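PDB 5AEB: LRA-12 from Uncultured bacterium, which probably hydrolyses beta-lactam antibiotics, carbapenems included, as a class B3 metallo-beta-lactamase with two zinc ions in its active site. Local coordinates for residues 78-83 against 91-96; 187-192 against 262-267. All coordinates share one frame; numbering follows the deposited sequence.

Interaction 1: residues 78-83 against 91-96; sequences KILLTT and GAMAEI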
loop_
_atom_site.group_PDB
_atom_site.type_symbol
_atom_site.label_atom_id
_atom_site.label_comp_id
_atom_site.label_asym_id
_atom_site.label_seq_id
_atom_site.Cartn_x
_atom_site.Cartn_y
_atom_site.Cartn_z
ATOM N N LYS A 78 4.291 -3.625 -15.698
ATOM C CA LYS A 78 3.305 -2.973 -16.569
ATOM C C LYS A 78 2.468 -1.941 -15.840
ATOM O O LYS A 78 2.037 -0.957 -16.435
ATOM C CB LYS A 78 2.360 -3.991 -17.196
ATOM C CG LYS A 78 2.934 -4.951 -18.214
ATOM C CD LYS A 78 3.821 -4.330 -19.291
ATOM C CE LYS A 78 4.209 -5.424 -20.293
ATOM N NZ LYS A 78 5.689 -5.517 -20.583
ATOM N N ILE A 79 2.246 -2.186 -14.551
ATOM C CA ILE A 79 1.333 -1.399 -13.725
ATOM C C ILE A 79 1.971 -1.104 -12.358
ATOM O O ILE A 79 2.637 -1.963 -11.767
ATOM C CB ILE A 79 -0.056 -2.063 -13.561
ATOM C CG1 ILE A 79 -0.696 -2.309 -14.944
ATOM C CG2 ILE A 79 -0.956 -1.204 -12.660
ATOM C CD1 ILE A 79 -2.077 -2.952 -14.914
ATOM N N LEU A 80 1.821 0.148 -11.937
ATOM C CA LEU A 80 2.215 0.646 -10.626
ATOM C C LEU A 80 0.965 1.105 -9.881
ATOM O O LEU A 80 0.156 1.889 -10.414
ATOM C CB LEU A 80 3.186 1.844 -10.780
ATOM C CG LEU A 80 4.446 1.580 -11.624
ATOM C CD1 LEU A 80 5.214 2.866 -11.867
ATOM C CD2 LEU A 80 5.332 0.509 -10.979
ATOM N N LEU A 81 0.822 0.625 -8.653
ATOM C CA LEU A 81 -0.252 1.031 -7.758
ATOM C C LEU A 81 0.295 1.532 -6.413
ATOM O O LEU A 81 1.437 1.230 -6.054
ATOM C CB LEU A 81 -1.202 -0.144 -7.521
ATOM C CG LEU A 81 -1.817 -0.811 -8.760
ATOM C CD1 LEU A 81 -2.534 -2.100 -8.374
ATOM C CD2 LEU A 81 -2.772 0.159 -9.445
ATOM N N THR A 82 -0.531 2.272 -5.673
ATOM C CA THR A 82 -0.218 2.590 -4.292
ATOM C C THR A 82 -1.468 2.543 -3.435
ATOM O O THR A 82 -2.557 2.821 -3.919
ATOM C CB THR A 82 0.496 3.968 -4.113
ATOM O OG1 THR A 82 0.857 4.182 -2.721
ATOM C CG2 THR A 82 -0.420 5.140 -4.565
ATOM N N THR A 83 -1.307 2.212 -2.158
ATOM C CA THR A 83 -2.428 2.255 -1.221
ATOM C C THR A 83 -2.656 3.639 -0.575
ATOM O O THR A 83 -3.643 3.830 0.171
ATOM C CB THR A 83 -2.205 1.222 -0.125
ATOM O OG1 THR A 83 -0.899 1.438 0.439
ATOM C CG2 THR A 83 -2.271 -0.209 -0.747
ATOM N N GLY A 91 7.935 7.237 -2.101
ATOM C CA GLY A 91 9.283 7.788 -2.184
ATOM C C GLY A 91 10.023 7.480 -3.482
ATOM O O GLY A 91 10.627 8.391 -4.086
ATOM N N ALA A 92 9.958 6.227 -3.944
ATOM C CA ALA A 92 10.704 5.819 -5.156
ATOM C C ALA A 92 9.819 5.575 -6.376
ATOM O O ALA A 92 10.273 5.003 -7.382
ATOM C CB ALA A 92 11.576 4.590 -4.883
ATOM N N MET A 93 8.558 5.986 -6.287
ATOM C CA MET A 93 7.595 5.733 -7.364
ATOM C C MET A 93 7.898 6.473 -8.679
ATOM O O MET A 93 7.824 5.878 -9.757
ATOM C CB MET A 93 6.169 6.022 -6.905
ATOM C CG MET A 93 5.104 5.560 -7.897
ATOM S SD MET A 93 5.226 3.768 -8.110
ATOM C CE MET A 93 4.280 3.160 -6.679
ATOM N N ALA A 94 8.221 7.763 -8.592
ATOM C CA ALA A 94 8.635 8.507 -9.790
ATOM C C ALA A 94 9.802 7.817 -10.506
ATOM O O ALA A 94 9.775 7.654 -11.722
ATOM C CB ALA A 94 8.977 9.952 -9.467
ATOM N N GLU A 95 10.791 7.376 -9.735
ATOM C CA GLU A 95 11.959 6.717 -10.288
ATOM C C GLU A 95 11.623 5.360 -10.923
ATOM O O GLU A 95 12.116 5.028 -12.016
ATOM C CB GLU A 95 12.985 6.541 -9.207
ATOM C CG GLU A 95 14.163 5.686 -9.627
ATOM C CD GLU A 95 15.358 5.844 -8.701
ATOM O OE1 GLU A 95 15.240 6.547 -7.659
ATOM O OE2 GLU A 95 16.426 5.256 -9.027
ATOM N N ILE A 96 10.783 4.578 -10.246
ATOM C CA ILE A 96 10.421 3.276 -10.773
ATOM C C ILE A 96 9.560 3.446 -12.016
ATOM O O ILE A 96 9.679 2.677 -12.972
ATOM C CB ILE A 96 9.801 2.368 -9.688
ATOM C CG1 ILE A 96 10.948 1.801 -8.858
ATOM C CG2 ILE A 96 9.020 1.199 -10.272
ATOM C CD1 ILE A 96 10.555 1.600 -7.416
#

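Interaction 2: residues 187-192 against 262-267; sequences PTIVIE and QKEYEK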
loop_
_atom_site.group_PDB
_atom_site.type_symbol
_atom_site.label_atom_id
_atom_site.label_comp_id
_atom_site.label_asym_id
_atom_site.label_seq_id
_atom_site.Cartn_x
_atom_site.Cartn_y
_atom_site.Cartn_z
ATOM N N PRO A 187 -6.814 2.111 8.427
ATOM C CA PRO A 187 -7.211 3.506 8.690
ATOM C C PRO A 187 -6.586 4.063 9.964
ATOM O O PRO A 187 -7.272 4.320 10.940
ATOM C CB PRO A 187 -8.734 3.410 8.827
ATOM C CG PRO A 187 -8.940 2.031 9.390
ATOM C CD PRO A 187 -7.911 1.164 8.730
ATOM N N THR A 188 -5.278 4.226 9.953
ATOM C CA THR A 188 -4.607 4.846 11.047
ATOM C C THR A 188 -4.819 6.356 10.901
ATOM O O THR A 188 -5.104 6.847 9.801
ATOM C CB THR A 188 -3.118 4.470 11.039
ATOM O OG1 THR A 188 -2.531 4.865 9.789
ATOM C CG2 THR A 188 -2.942 2.919 11.239
ATOM N N ILE A 189 -4.720 7.061 12.018
ATOM C CA ILE A 189 -4.869 8.505 12.053
ATOM C C ILE A 189 -3.504 9.158 12.202
ATOM O O ILE A 189 -2.693 8.806 13.088
ATOM C CB ILE A 189 -5.810 8.952 13.188
ATOM C CG1 ILE A 189 -7.211 8.367 12.952
ATOM C CG2 ILE A 189 -5.819 10.479 13.339
ATOM C CD1 ILE A 189 -8.110 8.492 14.153
ATOM N N VAL A 190 -3.275 10.133 11.346
ATOM C CA VAL A 190 -1.967 10.725 11.193
ATOM C C VAL A 190 -1.872 12.032 12.000
ATOM O O VAL A 190 -0.788 12.433 12.404
ATOM C CB VAL A 190 -1.687 10.929 9.673
ATOM C CG1 VAL A 190 -0.699 12.051 9.402
ATOM C CG2 VAL A 190 -1.209 9.635 9.050
ATOM N N ILE A 191 -3.007 12.683 12.217
ATOM C CA ILE A 191 -3.050 13.976 12.904
ATOM C C ILE A 191 -3.037 13.836 14.426
ATOM O O ILE A 191 -3.471 12.826 14.984
ATOM C CB ILE A 191 -4.269 14.832 12.478
ATOM C CG1 ILE A 191 -5.478 13.944 12.154
ATOM C CG2 ILE A 191 -3.901 15.656 11.259
ATOM C CD1 ILE A 191 -6.764 14.271 12.879
ATOM N N GLU A 192 -2.546 14.861 15.103
ATOM C CA GLU A 192 -2.554 14.861 16.567
ATOM C C GLU A 192 -3.777 15.560 17.148
ATOM O O GLU A 192 -4.084 15.391 18.313
ATOM C CB GLU A 192 -1.244 15.443 17.112
ATOM C CG GLU A 192 -0.054 14.542 16.804
ATOM C CD GLU A 192 1.270 15.282 16.736
ATOM O OE1 GLU A 192 1.380 16.287 15.990
ATOM O OE2 GLU A 192 2.218 14.849 17.430
ATOM N N GLN A 262 -10.681 1.796 15.449
ATOM C CA GLN A 262 -12.016 2.312 15.764
ATOM C C GLN A 262 -11.992 3.179 17.043
ATOM O O GLN A 262 -12.495 4.304 17.028
ATOM C CB GLN A 262 -13.004 1.156 15.890
ATOM C CG GLN A 262 -14.346 1.500 16.523
ATOM C CD GLN A 262 -15.207 2.349 15.609
ATOM O OE1 GLN A 262 -15.255 2.131 14.395
ATOM N NE2 GLN A 262 -15.873 3.342 16.184
ATOM N N LYS A 263 -11.391 2.656 18.123
ATOM C CA LYS A 263 -11.205 3.403 19.381
ATOM C C LYS A 263 -10.414 4.699 19.155
ATOM O O LYS A 263 -10.689 5.733 19.782
ATOM C CB LYS A 263 -10.491 2.551 20.427
ATOM C CG LYS A 263 -11.192 1.236 20.775
ATOM C CD LYS A 263 -12.690 1.439 20.996
ATOM C CE LYS A 263 -13.505 0.207 20.651
ATOM N NZ LYS A 263 -13.158 -0.943 21.532
ATOM N N GLU A 264 -9.414 4.616 18.271
ATOM C CA GLU A 264 -8.599 5.743 17.900
ATOM C C GLU A 264 -9.457 6.813 17.211
ATOM O O GLU A 264 -9.372 7.997 17.548
ATOM C CB GLU A 264 -7.463 5.277 17.000
ATOM C CG GLU A 264 -6.415 6.328 16.729
ATOM C CD GLU A 264 -5.707 6.749 17.984
ATOM O OE1 GLU A 264 -6.324 7.424 18.826
ATOM O OE2 GLU A 264 -4.526 6.397 18.140
ATOM N N TYR A 265 -10.276 6.389 16.248
ATOM C CA TYR A 265 -11.226 7.249 15.565
ATOM C C TYR A 265 -12.150 7.988 16.551
ATOM O O TYR A 265 -12.396 9.181 16.382
ATOM C CB TYR A 265 -12.039 6.429 14.560
ATOM C CG TYR A 265 -13.356 7.038 14.120
ATOM C CD1 TYR A 265 -13.389 8.098 13.228
ATOM C CD2 TYR A 265 -14.569 6.547 14.593
ATOM C CE1 TYR A 265 -14.582 8.648 12.813
ATOM C CE2 TYR A 265 -15.771 7.097 14.182
ATOM C CZ TYR A 265 -15.761 8.151 13.298
ATOM O OH TYR A 265 -16.940 8.703 12.879
ATOM N N GLU A 266 -12.633 7.278 17.568
ATOM C CA GLU A 266 -13.494 7.842 18.618
ATOM C C GLU A 266 -12.833 8.942 19.451
ATOM O O GLU A 266 -13.466 9.949 19.764
ATOM C CB GLU A 266 -14.031 6.733 19.540
ATOM C CG GLU A 266 -15.203 5.958 18.957
ATOM C CD GLU A 266 -15.478 4.644 19.676
ATOM O OE1 GLU A 266 -15.321 4.572 20.917
ATOM O OE2 GLU A 266 -15.874 3.669 18.998
ATOM N N LYS A 267 -11.579 8.745 19.821
ATOM C CA LYS A 267 -10.799 9.777 20.486
ATOM C C LYS A 267 -10.579 11.002 19.577
ATOM O O LYS A 267 -10.482 12.135 20.064
ATOM C CB LYS A 267 -9.442 9.204 20.895
ATOM C CG LYS A 267 -9.483 8.252 22.086
ATOM C CD LYS A 267 -8.119 7.617 22.325
ATOM C CE LYS A 267 -7.998 7.047 23.737
ATOM N NZ LYS A 267 -8.954 5.930 23.984
#

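Interaction 1: residues 78-83 against 91-96
Met93 packs against Leu80 in a buried layer of the metallo-beta-lactamase fold, where strand 77-81, helix 93-100 and strand 103-107 form a beta-alpha-beta crossover between neighbouring parallel strands. The zinc ligands Gln84, His86, Asp88 and His89, the last two on the short helix 87-90, lie between the first strand and this helix, so the contact joins the chain just before these ligands to the chain just after them. Met93 CB points toward the strand, and from it CG stands anti to the backbone N (chi1 -170°). Bends at the next two torsions (61° and 83°) then turn the thioether along the strand. SD fits against the base and one branch of Leu80: it is 3.9 Å from Leu80 CB and 3.9 Å from Leu80 CD1, the two side chains running alongside in opposite senses. The terminal methyl travels one residue further, and Met93 CE ends 3.5 Å from Leu81 O. Leu81 meets the helix through its backbone carbonyl, while its CB points away from the helix. Ile51 of the adjacent strand 48-52 touches both Leu80 and Ile96. Leu80 also reaches the next turn of the helix: its other branch places CD2 3.8 Å from Ile96 CG2.

Interaction 2: residues 187-192 against 262-267
Ile189 lays its terminal methyl on the backbone of helix 251-267 at the junction of Glu264 and Tyr265. Its CD1 is 3.6 Å from Tyr265 CA and 3.7 Å from Glu264 O, so the meeting is of a methyl with main chain more than of side chain with side chain. CG1 continues in an extended line to CD1 (chi2 167°), which carries the methyl the full length of the side chain toward the helix. Glu264 flanks it with its aliphatic part: Ile189 CD1 is 3.8 Å from Glu264 CG, and a bend at chi2 (63°) takes the carboxylate onward, where OE2 makes a weak hydrogen bond to Asn270 ND2. On the Tyr265 side the approach is looser, 4.5 Å from Ile189 CD1 to Tyr265 CB, and the ring leads away to rest on Tyr208 and Ala209 of helix 204-216. On the side of the helix turned from the loop, Gln262 NE2 donates to the anti lone pair of Glu266 OE2 at 2.8 Å, joining successive turns.

The contact is one of several that join the loop between strand 178-184 and helix 204-216 to the C-terminal part of the chain; Pro187 and Thr188 also pack on Leu261, and Ile191 has a backbone hydrogen bond with Asn270. The same loop reaches toward the metal site: Thr188 O accepts a hydrogen bond from Tyr208 OH and a weak one from ND1 of the zinc ligand His161. With a single apolar methyl bridging them, the two segments themselves meet through van der Waals packing; directional bonds lie just beyond the helix, at Asn270.

How the interactions relate
Interaction 1 and interaction 2 follow one another along the chain and lie on opposite sides of its centre, with their own centres 27 Å apart. Nearest atoms come to about 9 Å, so they do not touch. Both lie near the zinc site, from different sides of the chain. In 78-83 against 91-96, the side chain of Met93 is about 7 Å from that of His89 and about 13 Å from a zinc ion. In 187-192 against 262-267, the side chain of Ile189 is about 7 Å from that of His161 and about 10 Å from a zinc ion. One packs the chain flanking the metal-binding segment 84-89; the other joins a loop beside His161 to the C-terminal helix. Neither supplies a zinc ligand itself.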